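Local coordinates for T9SS C-terminal target domain-containing protein (Bacteroides cellulosilyticus, PDB 5JVK) that is a family 39 glycoside hydrolase from a gut symbiont and probably cleaves O-glycosidic bonds within carbohydrate chains, at residues L42-G46 and W471-E475; N48-S52 and V65-Y71; D350-A354 and K402-A407; K465-W471 and L492-V498. All coordinates share one frame; numbering follows the deposited sequence.

Interaction 1 (L42-G46 and W471-E475); sequences LVRYG and WQGCE
Arg44 and Tyr45, where strand 37-44 runs out, meet Trp471, Gln472 and Cys474 of the loop between strands 466-469 and 475-476. Beyond CB, Arg44 continues anti to its own amide nitrogen (chi1 -172°), which lays its CG against the Gln472 carboxamide, 3.4 Å from NE2. CD passes the same amide less closely, and a bend at chi3 then turns the guanidinium toward Cys474. The sulfur sits over one face of that flat group, with SG 3.3 Å from Arg44 NH1 and close to CZ as well, while Cys474 CB also comes near NH1. The guanidinium nitrogens serve the charge: NH2 forms a salt bridge with Asp47, NH1 one with Glu67 OE1 and a hydrogen bond with Leu68 O. With its face against sulfur and its N-H groups engaged in these bonds, the guanidinium is probably held against rotation. An alanine here is likely to leave Asp47 and Glu67 without their cationic mate and strip Cys474 SG of the surface it rests on. Next to it, the Gln472 chain extends until NE2 lies 3.3 Å from Tyr45 CB and donates a weak bond of 3.4 Å to Tyr45 O. The aromatic residues complete the contact as a T-shaped pair, in which the Trp471 edge points into the Tyr45 face, with planes at 87°, ring centroids 5.5 Å apart and CZ2 leading. Ile351 of helix 350-366 touches both rings. The T-shaped stack and the acid-bound arginine lie at a junction of two sheets, the N-terminal mixed sheet and the C-terminal antiparallel one.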
# COMPACT_ATOMS: atom_id res chain seq x y z
N LEU A 42 -21.75 15.91 -7.61
CA LEU A 42 -20.88 15.07 -6.79
C LEU A 42 -21.73 14.39 -5.72
O LEU A 42 -22.23 15.07 -4.83
CB LEU A 42 -19.78 15.90 -6.12
CG LEU A 42 -18.65 16.38 -7.03
CD1 LEU A 42 -17.85 17.47 -6.33
CD2 LEU A 42 -17.74 15.24 -7.44
N VAL A 43 -21.88 13.07 -5.82
CA VAL A 43 -22.73 12.27 -4.93
C VAL A 43 -21.89 11.35 -4.06
O VAL A 43 -21.16 10.50 -4.57
CB VAL A 43 -23.73 11.42 -5.75
CG1 VAL A 43 -24.79 10.81 -4.83
CG2 VAL A 43 -24.38 12.25 -6.85
N ARG A 44 -22.00 11.50 -2.74
CA ARG A 44 -21.18 10.76 -1.78
C ARG A 44 -21.64 9.31 -1.63
O ARG A 44 -22.84 9.03 -1.69
CB ARG A 44 -21.22 11.45 -0.41
CG ARG A 44 -20.25 10.87 0.61
CD ARG A 44 -19.94 11.83 1.74
NE ARG A 44 -21.07 12.05 2.64
CZ ARG A 44 -21.03 12.80 3.74
NH1 ARG A 44 -19.91 13.42 4.12
NH2 ARG A 44 -22.12 12.94 4.49
N TYR A 45 -20.69 8.40 -1.42
CA TYR A 45 -20.99 6.98 -1.19
C TYR A 45 -21.80 6.82 0.10
O TYR A 45 -21.56 7.52 1.09
CB TYR A 45 -19.69 6.16 -1.14
CG TYR A 45 -19.86 4.68 -0.84
CD1 TYR A 45 -20.06 4.23 0.47
CD2 TYR A 45 -19.77 3.72 -1.85
CE1 TYR A 45 -20.21 2.88 0.75
CE2 TYR A 45 -19.92 2.37 -1.58
CZ TYR A 45 -20.13 1.96 -0.28
OH TYR A 45 -20.28 0.62 0.00
N GLY A 46 -22.78 5.91 0.07
CA GLY A 46 -23.56 5.54 1.25
C GLY A 46 -24.81 6.37 1.47
O GLY A 46 -25.92 5.84 1.40
N TRP A 471 -15.14 5.43 7.69
CA TRP A 471 -14.04 5.04 6.77
C TRP A 471 -13.65 6.09 5.72
O TRP A 471 -12.58 6.01 5.12
CB TRP A 471 -14.43 3.76 6.03
CG TRP A 471 -15.46 3.99 4.95
CD1 TRP A 471 -16.80 4.12 5.10
CD2 TRP A 471 -15.20 4.16 3.54
NE1 TRP A 471 -17.41 4.34 3.89
CE2 TRP A 471 -16.45 4.37 2.92
CE3 TRP A 471 -14.04 4.14 2.76
CZ2 TRP A 471 -16.57 4.56 1.54
CZ3 TRP A 471 -14.16 4.34 1.39
CH2 TRP A 471 -15.42 4.54 0.79
N GLN A 472 -14.54 7.05 5.53
CA GLN A 472 -14.58 7.97 4.40
C GLN A 472 -14.05 9.36 4.75
O GLN A 472 -13.81 10.18 3.84
CB GLN A 472 -16.05 8.11 4.02
CG GLN A 472 -16.36 8.12 2.55
CD GLN A 472 -17.86 8.16 2.29
OE1 GLN A 472 -18.67 8.13 3.22
NE2 GLN A 472 -18.23 8.19 1.03
N GLY A 473 -13.88 9.64 6.04
CA GLY A 473 -13.60 10.98 6.54
C GLY A 473 -14.84 11.76 6.98
O GLY A 473 -14.71 12.82 7.58
N CYS A 474 -16.02 11.22 6.68
CA CYS A 474 -17.29 11.88 7.02
C CYS A 474 -17.52 11.84 8.52
O CYS A 474 -17.38 10.79 9.15
CB CYS A 474 -18.46 11.22 6.27
SG CYS A 474 -20.11 11.60 6.91
N GLU A 475 -17.86 12.99 9.10
CA GLU A 475 -18.13 13.10 10.53
C GLU A 475 -19.59 12.74 10.82
O GLU A 475 -20.48 13.14 10.08
CB GLU A 475 -17.82 14.50 11.05
CG GLU A 475 -17.97 14.64 12.56
CD GLU A 475 -17.26 15.85 13.15
OE1 GLU A 475 -16.39 16.45 12.48
OE2 GLU A 475 -17.57 16.19 14.31

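Interaction 2 (N48-S52 and V65-Y71); sequences NLTFS and VTELGYY
The Phe51 ring has Val65 CA over the centre of one face, in a CH-pi contact 4.2 Å from the ring centroid and 5° off its normal. At the ring's edge comes Tyr71, whose OH lies 3.5 Å from Phe51 CE2, with its CE1 in the same plane. Thr66 OG1 approaches obliquely, 3.2 Å from Phe51 CZ. The Tyr71 ring in turn offers an edge to the Leu49 carbonyl, its CE1 being 3.8 Å from Leu49 O. Chi1 of -68° sets the Tyr71 ring beside its own backbone nitrogen, from where the hydroxyl reaches back to the turn that precedes its strand and donates to Glu67 O at 2.7 Å, 48° above the carbonyl plane. A phenylalanine in its place would probably leave Glu67 O without this donor and free the turn to shift beneath Phe51. Farther out, Leu49 CD2 packs against the Glu67 carboxylate carbon, CD, at 3.7 Å, crossing that side chain at about a right angle; the acid itself is paired with Arg44. Strands 50-55 and 69-78 both flank strand 37-44, and these side chains bridge across it. No hydrogen bond joins the two segments, so cohesion between them rests on dispersion and weakly polar ring-edge contacts, while the one strong polar link of Tyr71 stays within its own segment and shapes the turn that Phe51 covers.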
# COMPACT_ATOMS: atom_id res chain seq x y z
N ASN A 48 -25.45 9.51 -0.15
CA ASN A 48 -25.78 10.33 -1.33
C ASN A 48 -25.83 11.85 -1.09
O ASN A 48 -26.64 12.55 -1.70
CB ASN A 48 -27.09 9.84 -1.99
CG ASN A 48 -27.08 8.36 -2.31
OD1 ASN A 48 -28.05 7.66 -2.04
ND2 ASN A 48 -25.99 7.87 -2.89
N LEU A 49 -24.98 12.35 -0.19
CA LEU A 49 -24.80 13.79 -0.02
C LEU A 49 -24.34 14.37 -1.36
O LEU A 49 -23.31 13.96 -1.89
CB LEU A 49 -23.77 14.09 1.08
CG LEU A 49 -23.51 15.56 1.43
CD1 LEU A 49 -24.76 16.22 2.00
CD2 LEU A 49 -22.36 15.68 2.41
N THR A 50 -25.12 15.30 -1.89
CA THR A 50 -24.94 15.80 -3.26
C THR A 50 -24.53 17.27 -3.27
O THR A 50 -25.02 18.07 -2.47
CB THR A 50 -26.24 15.61 -4.07
OG1 THR A 50 -26.62 14.23 -4.05
CG2 THR A 50 -26.05 16.06 -5.53
N PHE A 51 -23.61 17.61 -4.18
CA PHE A 51 -23.19 18.99 -4.42
C PHE A 51 -23.23 19.27 -5.92
O PHE A 51 -22.77 18.45 -6.72
CB PHE A 51 -21.78 19.22 -3.87
CG PHE A 51 -21.68 19.02 -2.39
CD1 PHE A 51 -22.19 19.98 -1.51
CD2 PHE A 51 -21.10 17.87 -1.86
CE1 PHE A 51 -22.11 19.80 -0.14
CE2 PHE A 51 -21.02 17.68 -0.49
CZ PHE A 51 -21.53 18.64 0.38
N SER A 52 -23.77 20.43 -6.29
CA SER A 52 -24.03 20.77 -7.69
C SER A 52 -23.29 22.03 -8.14
O SER A 52 -23.01 22.91 -7.33
CB SER A 52 -25.53 20.97 -7.92
OG SER A 52 -26.19 19.72 -7.91
N VAL A 65 -17.67 21.81 -1.97
CA VAL A 65 -17.79 20.56 -1.22
C VAL A 65 -17.54 20.85 0.26
O VAL A 65 -16.43 21.20 0.65
CB VAL A 65 -16.78 19.51 -1.74
CG1 VAL A 65 -16.87 18.22 -0.94
CG2 VAL A 65 -17.02 19.25 -3.22
N THR A 66 -18.59 20.70 1.08
CA THR A 66 -18.56 21.05 2.50
C THR A 66 -18.15 19.92 3.45
O THR A 66 -17.91 20.18 4.64
CB THR A 66 -19.94 21.57 2.97
OG1 THR A 66 -20.89 20.50 2.93
CG2 THR A 66 -20.42 22.72 2.09
N GLU A 67 -18.09 18.69 2.95
CA GLU A 67 -17.69 17.52 3.76
C GLU A 67 -16.78 16.59 2.97
O GLU A 67 -16.87 16.50 1.75
CB GLU A 67 -18.93 16.73 4.20
CG GLU A 67 -19.79 17.41 5.26
CD GLU A 67 -20.95 16.53 5.70
OE1 GLU A 67 -20.75 15.32 5.93
OE2 GLU A 67 -22.08 17.05 5.82
N LEU A 68 -15.92 15.87 3.69
CA LEU A 68 -15.05 14.86 3.09
C LEU A 68 -15.86 13.66 2.60
O LEU A 68 -16.97 13.40 3.08
CB LEU A 68 -13.99 14.38 4.10
CG LEU A 68 -13.00 15.40 4.64
CD1 LEU A 68 -12.07 14.74 5.64
CD2 LEU A 68 -12.21 16.04 3.52
N GLY A 69 -15.29 12.94 1.63
CA GLY A 69 -15.90 11.73 1.13
C GLY A 69 -15.36 11.23 -0.19
O GLY A 69 -14.60 11.91 -0.86
N TYR A 70 -15.76 10.01 -0.52
CA TYR A 70 -15.58 9.40 -1.82
C TYR A 70 -16.85 9.68 -2.61
O TYR A 70 -17.94 9.25 -2.20
CB TYR A 70 -15.39 7.88 -1.67
CG TYR A 70 -15.08 7.16 -2.96
CD1 TYR A 70 -13.83 7.27 -3.56
CD2 TYR A 70 -16.05 6.37 -3.59
CE1 TYR A 70 -13.54 6.62 -4.75
CE2 TYR A 70 -15.77 5.71 -4.78
CZ TYR A 70 -14.51 5.84 -5.35
OH TYR A 70 -14.22 5.19 -6.52
N TYR A 71 -16.72 10.41 -3.72
CA TYR A 71 -17.87 10.88 -4.50
C TYR A 71 -17.91 10.25 -5.88
O TYR A 71 -16.87 9.95 -6.46
CB TYR A 71 -17.83 12.40 -4.64
CG TYR A 71 -18.05 13.15 -3.35
CD1 TYR A 71 -19.31 13.62 -3.00
CD2 TYR A 71 -17.00 13.37 -2.46
CE1 TYR A 71 -19.52 14.30 -1.81
CE2 TYR A 71 -17.20 14.05 -1.27
CZ TYR A 71 -18.46 14.51 -0.94
OH TYR A 71 -18.67 15.18 0.23

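Interaction 3 (D350-A354 and K402-A407); sequences DIEQA and KPSYQA
Ser404 OG donates to Gln353 OE1 at 2.9 Å, arriving well above the carboxamide, 63° out of the carbonyl plane. The serine hydroxyl is placed for this by a chi1 of 56°, which holds OG between its own nitrogen and carbonyl carbon. The same Gln353 oxygen takes a second bond from water 1, 2.8 Å away, so two donors grip it. That water also donates to Asp350 O, and accepts from Ser404 N at 2.8 Å. It thus ties an amide in the first turn of helix 403-415 to the backbone of its neighbour. Gln353 NE2 is engaged by the carbonyls of Trp343 and Gly393, which hold the amide against turning. Lys402 passes at about a right angle to Gln353, its CE 3.4 Å from OE1. The ammonium group and Asp350 OD1 both hydrogen-bond to Ser345 OG; NZ and OD1 themselves are too far apart, at 4.3 Å, for a salt bridge, though their charges probably attract. Outward from this polar layer the contact becomes apolar. The Pro403 ring lies against Asp350 CB, and Ala354 CB sits in the angle between the Ser404 backbone and Ala407 CB, 3.8 Å from the latter. Small side chains allow the segment axes to approach to 8.0 Å at a crossing of -23°, with Ala354 CA only 3.7 Å from Ser404 CA. Neighbouring, nearly parallel helices are characteristic of the outer layer of a (beta/alpha)8 barrel: helix 350-366 comes between strands 335-341 and 373-375 in the chain, and helix 403-415 follows the last strand.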
# COMPACT_ATOMS: atom_id res chain seq x y z
N ASP A 350 -15.36 -3.72 -4.54
CA ASP A 350 -14.53 -2.53 -4.33
C ASP A 350 -14.52 -2.11 -2.86
O ASP A 350 -13.48 -1.72 -2.33
CB ASP A 350 -15.03 -1.34 -5.18
CG ASP A 350 -14.57 -1.39 -6.63
OD1 ASP A 350 -13.63 -2.14 -6.97
OD2 ASP A 350 -15.17 -0.65 -7.44
N ILE A 351 -15.67 -2.19 -2.21
CA ILE A 351 -15.81 -1.77 -0.82
C ILE A 351 -15.11 -2.74 0.15
O ILE A 351 -14.63 -2.32 1.20
CB ILE A 351 -17.30 -1.54 -0.44
CG1 ILE A 351 -17.42 -0.63 0.78
CG2 ILE A 351 -18.05 -2.86 -0.20
CD1 ILE A 351 -17.00 0.81 0.53
N GLU A 352 -15.06 -4.03 -0.22
CA GLU A 352 -14.28 -5.02 0.54
C GLU A 352 -12.78 -4.73 0.46
O GLU A 352 -12.09 -4.75 1.48
CB GLU A 352 -14.60 -6.45 0.07
CG GLU A 352 -15.98 -6.93 0.50
CD GLU A 352 -16.39 -8.27 -0.10
OE1 GLU A 352 -15.79 -8.71 -1.11
OE2 GLU A 352 -17.34 -8.89 0.43
N GLN A 353 -12.29 -4.45 -0.75
CA GLN A 353 -10.89 -4.05 -0.97
C GLN A 353 -10.50 -2.85 -0.10
O GLN A 353 -9.42 -2.83 0.49
CB GLN A 353 -10.64 -3.72 -2.45
CG GLN A 353 -9.16 -3.61 -2.83
CD GLN A 353 -8.89 -2.80 -4.09
OE1 GLN A 353 -9.59 -1.84 -4.41
NE2 GLN A 353 -7.83 -3.16 -4.81
N ALA A 354 -11.39 -1.86 -0.03
CA ALA A 354 -11.18 -0.68 0.81
C ALA A 354 -11.17 -1.05 2.29
O ALA A 354 -10.24 -0.68 3.01
CB ALA A 354 -12.27 0.35 0.53
N LYS A 402 -10.57 4.47 -6.87
CA LYS A 402 -11.50 3.46 -6.36
C LYS A 402 -11.70 3.75 -4.86
O LYS A 402 -10.94 4.53 -4.28
CB LYS A 402 -10.93 2.06 -6.58
CG LYS A 402 -10.76 1.69 -8.05
CD LYS A 402 -9.78 0.55 -8.25
CE LYS A 402 -10.28 -0.74 -7.60
NZ LYS A 402 -9.39 -1.89 -7.89
N PRO A 403 -12.73 3.13 -4.23
CA PRO A 403 -12.95 3.34 -2.78
C PRO A 403 -11.74 3.05 -1.88
O PRO A 403 -11.59 3.70 -0.85
CB PRO A 403 -14.09 2.36 -2.47
CG PRO A 403 -14.85 2.27 -3.74
CD PRO A 403 -13.82 2.34 -4.83
N SER A 404 -10.90 2.09 -2.28
CA SER A 404 -9.69 1.74 -1.53
C SER A 404 -8.70 2.90 -1.39
O SER A 404 -7.97 2.96 -0.39
CB SER A 404 -9.00 0.53 -2.17
OG SER A 404 -8.71 0.77 -3.53
N TYR A 405 -8.68 3.80 -2.37
CA TYR A 405 -7.87 5.01 -2.28
C TYR A 405 -8.33 5.88 -1.11
O TYR A 405 -7.50 6.33 -0.31
CB TYR A 405 -7.95 5.82 -3.58
CG TYR A 405 -7.02 7.01 -3.57
CD1 TYR A 405 -7.39 8.21 -2.97
CD2 TYR A 405 -5.75 6.92 -4.13
CE1 TYR A 405 -6.53 9.30 -2.94
CE2 TYR A 405 -4.88 8.00 -4.12
CZ TYR A 405 -5.28 9.19 -3.52
OH TYR A 405 -4.42 10.26 -3.49
N GLN A 406 -9.63 6.13 -1.04
CA GLN A 406 -10.23 6.92 0.04
C GLN A 406 -9.92 6.30 1.40
O GLN A 406 -9.53 7.01 2.33
CB GLN A 406 -11.75 7.01 -0.14
CG GLN A 406 -12.45 8.00 0.78
CD GLN A 406 -12.37 9.45 0.31
OE1 GLN A 406 -12.14 9.73 -0.86
NE2 GLN A 406 -12.56 10.38 1.25
N ALA A 407 -10.10 4.99 1.50
CA ALA A 407 -9.82 4.25 2.74
C ALA A 407 -8.36 4.36 3.17
O ALA A 407 -8.09 4.46 4.37
CB ALA A 407 -10.20 2.78 2.58
O HOH W 1 -11.74 -0.06 -3.95

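Interaction 4 (K465-W471 and L492-V498); sequences KLRLIDW and LPQYLVV
Strands 466-469 and 494-498 run antiparallel, their segment axes 4.6 Å apart at 157°, as neighbours in the C-terminal beta-sheet. Two hydrogen-bonded pairs, Arg467 with Val497 and Ile469 with Tyr495, alternate with the non-hydrogen-bonded pairs Leu466–Val498 and Leu468–Leu496. The straightest of the four bonds, Ile469 N to Tyr495 O, measures 2.8 Å at 176°. On the leucine face, Leu468 CG lies opposite its own amide nitrogen, which carries CD1 across to Leu496 CD2 at 3.7 Å; Leu478 packs against both side chains. On the other face Ile469 CG1 touches Val497 CG2, 4.1 Å away, diagonally across the strands, and the Tyr495 ring extends toward Val411 and Leu414 of helix 403-415. Past the paired region Leu492 lies side by side with Trp471, pointing the same way. Its CD1 forms a CH-pi contact over the five-membered ring, 3.7 Å from the centroid and 16° off the normal. Water replaces direct pairing of the backbones here: one molecule accepts from Trp471 N and donates to Pro493 O. A second lies in plane at the edge of the tyrosine ring, accepting from Tyr495 OH at 2.9 Å and donating to Trp471 O at 3.0 Å.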
# COMPACT_ATOMS: atom_id res chain seq x y z
N LYS A 465 -15.51 15.08 24.56
CA LYS A 465 -14.14 14.96 24.04
C LYS A 465 -13.98 13.92 22.91
O LYS A 465 -12.87 13.48 22.62
CB LYS A 465 -13.17 14.61 25.18
CG LYS A 465 -13.13 15.64 26.30
CD LYS A 465 -12.12 15.24 27.37
CE LYS A 465 -12.20 16.17 28.58
NZ LYS A 465 -11.33 15.70 29.70
N LEU A 466 -15.08 13.54 22.25
CA LEU A 466 -15.05 12.53 21.18
C LEU A 466 -15.70 13.02 19.89
O LEU A 466 -16.74 13.68 19.92
CB LEU A 466 -15.72 11.24 21.65
CG LEU A 466 -14.99 10.43 22.73
CD1 LEU A 466 -15.88 9.31 23.25
CD2 LEU A 466 -13.68 9.86 22.21
N ARG A 467 -15.06 12.70 18.76
CA ARG A 467 -15.64 12.86 17.43
C ARG A 467 -15.69 11.49 16.76
O ARG A 467 -14.74 10.73 16.86
CB ARG A 467 -14.78 13.79 16.58
CG ARG A 467 -15.05 15.28 16.76
CD ARG A 467 -14.48 16.06 15.58
NE ARG A 467 -13.05 15.79 15.38
CZ ARG A 467 -12.37 15.92 14.24
NH1 ARG A 467 -12.97 16.33 13.11
NH2 ARG A 467 -11.07 15.63 14.21
N LEU A 468 -16.79 11.21 16.07
CA LEU A 468 -16.95 9.96 15.32
C LEU A 468 -16.72 10.19 13.84
O LEU A 468 -17.43 10.98 13.22
CB LEU A 468 -18.35 9.38 15.55
CG LEU A 468 -18.71 8.07 14.86
CD1 LEU A 468 -17.78 6.95 15.29
CD2 LEU A 468 -20.16 7.71 15.16
N ILE A 469 -15.73 9.50 13.27
CA ILE A 469 -15.40 9.57 11.84
C ILE A 469 -15.58 8.17 11.24
O ILE A 469 -15.20 7.18 11.86
CB ILE A 469 -13.92 10.01 11.63
CG1 ILE A 469 -13.58 11.27 12.44
CG2 ILE A 469 -13.62 10.22 10.15
CD1 ILE A 469 -14.41 12.50 12.10
N ASP A 470 -16.17 8.10 10.04
CA ASP A 470 -16.33 6.82 9.33
C ASP A 470 -15.10 6.53 8.44
O ASP A 470 -14.14 7.31 8.44
CB ASP A 470 -17.66 6.77 8.55
CG ASP A 470 -17.68 7.66 7.31
OD1 ASP A 470 -16.73 8.45 7.10
OD2 ASP A 470 -18.65 7.57 6.54
N TRP A 471 -15.14 5.43 7.69
CA TRP A 471 -14.04 5.04 6.77
C TRP A 471 -13.65 6.09 5.72
O TRP A 471 -12.58 6.01 5.12
CB TRP A 471 -14.43 3.76 6.03
CG TRP A 471 -15.46 3.99 4.95
CD1 TRP A 471 -16.80 4.12 5.10
CD2 TRP A 471 -15.20 4.16 3.54
NE1 TRP A 471 -17.41 4.34 3.89
CE2 TRP A 471 -16.45 4.37 2.92
CE3 TRP A 471 -14.04 4.14 2.76
CZ2 TRP A 471 -16.57 4.56 1.54
CZ3 TRP A 471 -14.16 4.34 1.39
CH2 TRP A 471 -15.42 4.54 0.79
N LEU A 492 -16.21 -1.85 7.00
CA LEU A 492 -15.38 -0.65 6.90
C LEU A 492 -15.15 -0.07 8.29
O LEU A 492 -16.11 0.25 8.99
CB LEU A 492 -16.07 0.39 6.03
CG LEU A 492 -16.37 -0.02 4.58
CD1 LEU A 492 -17.59 0.71 4.04
CD2 LEU A 492 -15.14 0.22 3.71
N PRO A 493 -13.87 0.08 8.72
CA PRO A 493 -13.65 0.64 10.05
C PRO A 493 -14.13 2.08 10.22
O PRO A 493 -14.05 2.87 9.28
CB PRO A 493 -12.12 0.58 10.21
CG PRO A 493 -11.69 -0.51 9.30
CD PRO A 493 -12.61 -0.42 8.12
N GLN A 494 -14.64 2.38 11.41
CA GLN A 494 -14.94 3.74 11.82
C GLN A 494 -14.05 4.07 13.01
O GLN A 494 -13.46 3.17 13.62
CB GLN A 494 -16.42 3.91 12.16
CG GLN A 494 -16.89 3.22 13.44
CD GLN A 494 -18.39 3.10 13.50
OE1 GLN A 494 -19.04 3.78 14.29
NE2 GLN A 494 -18.95 2.24 12.66
N TYR A 495 -13.96 5.35 13.34
CA TYR A 495 -12.97 5.86 14.27
C TYR A 495 -13.56 6.86 15.27
O TYR A 495 -14.33 7.74 14.88
CB TYR A 495 -11.84 6.54 13.49
CG TYR A 495 -11.30 5.73 12.33
CD1 TYR A 495 -10.30 4.78 12.52
CD2 TYR A 495 -11.80 5.92 11.04
CE1 TYR A 495 -9.81 4.05 11.45
CE2 TYR A 495 -11.31 5.19 9.97
CZ TYR A 495 -10.32 4.25 10.18
OH TYR A 495 -9.83 3.52 9.12
N LEU A 496 -13.20 6.72 16.54
CA LEU A 496 -13.54 7.68 17.59
C LEU A 496 -12.29 8.45 17.99
O LEU A 496 -11.44 7.93 18.72
CB LEU A 496 -14.12 6.97 18.81
CG LEU A 496 -15.54 6.40 18.69
CD1 LEU A 496 -15.80 5.40 19.81
CD2 LEU A 496 -16.58 7.51 18.71
N VAL A 497 -12.17 9.69 17.52
CA VAL A 497 -11.00 10.53 17.77
C VAL A 497 -11.15 11.26 19.11
O VAL A 497 -12.26 11.66 19.48
CB VAL A 497 -10.80 11.56 16.63
CG1 VAL A 497 -9.57 12.43 16.88
CG2 VAL A 497 -10.69 10.83 15.30
N VAL A 498 -10.04 11.45 19.82
CA VAL A 498 -10.02 12.15 21.11
C VAL A 498 -9.74 13.65 20.91
O VAL A 498 -8.85 14.02 20.14
CB VAL A 498 -8.98 11.54 22.08
CG1 VAL A 498 -8.90 12.33 23.39
CG2 VAL A 498 -9.33 10.08 22.36
O HOH W 2 -10.54 4.15 6.35
O HOH W 3 -16.88 3.44 8.47

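In the fold
From the N terminus, strand 37-44 opens interaction 1, which closes only 425 residues later at 471-475, so that the barrel lies inside its loop. Nested within that span, interaction 2 closes a short loop among strands of the N-terminal sheet, and interaction 3, in series after it, closes a second between two barrel helices. Interaction 4 begins before interaction 1 has closed and ends after it; the two cross and share Trp471. Interaction 1 ties the N-terminal sheet to a loop of the C-terminal one; interactions 2, 3 and 4 each lie within one part, and Trp471, Gln472 and Tyr70 reach barrel helix 403-415 where the three parts meet.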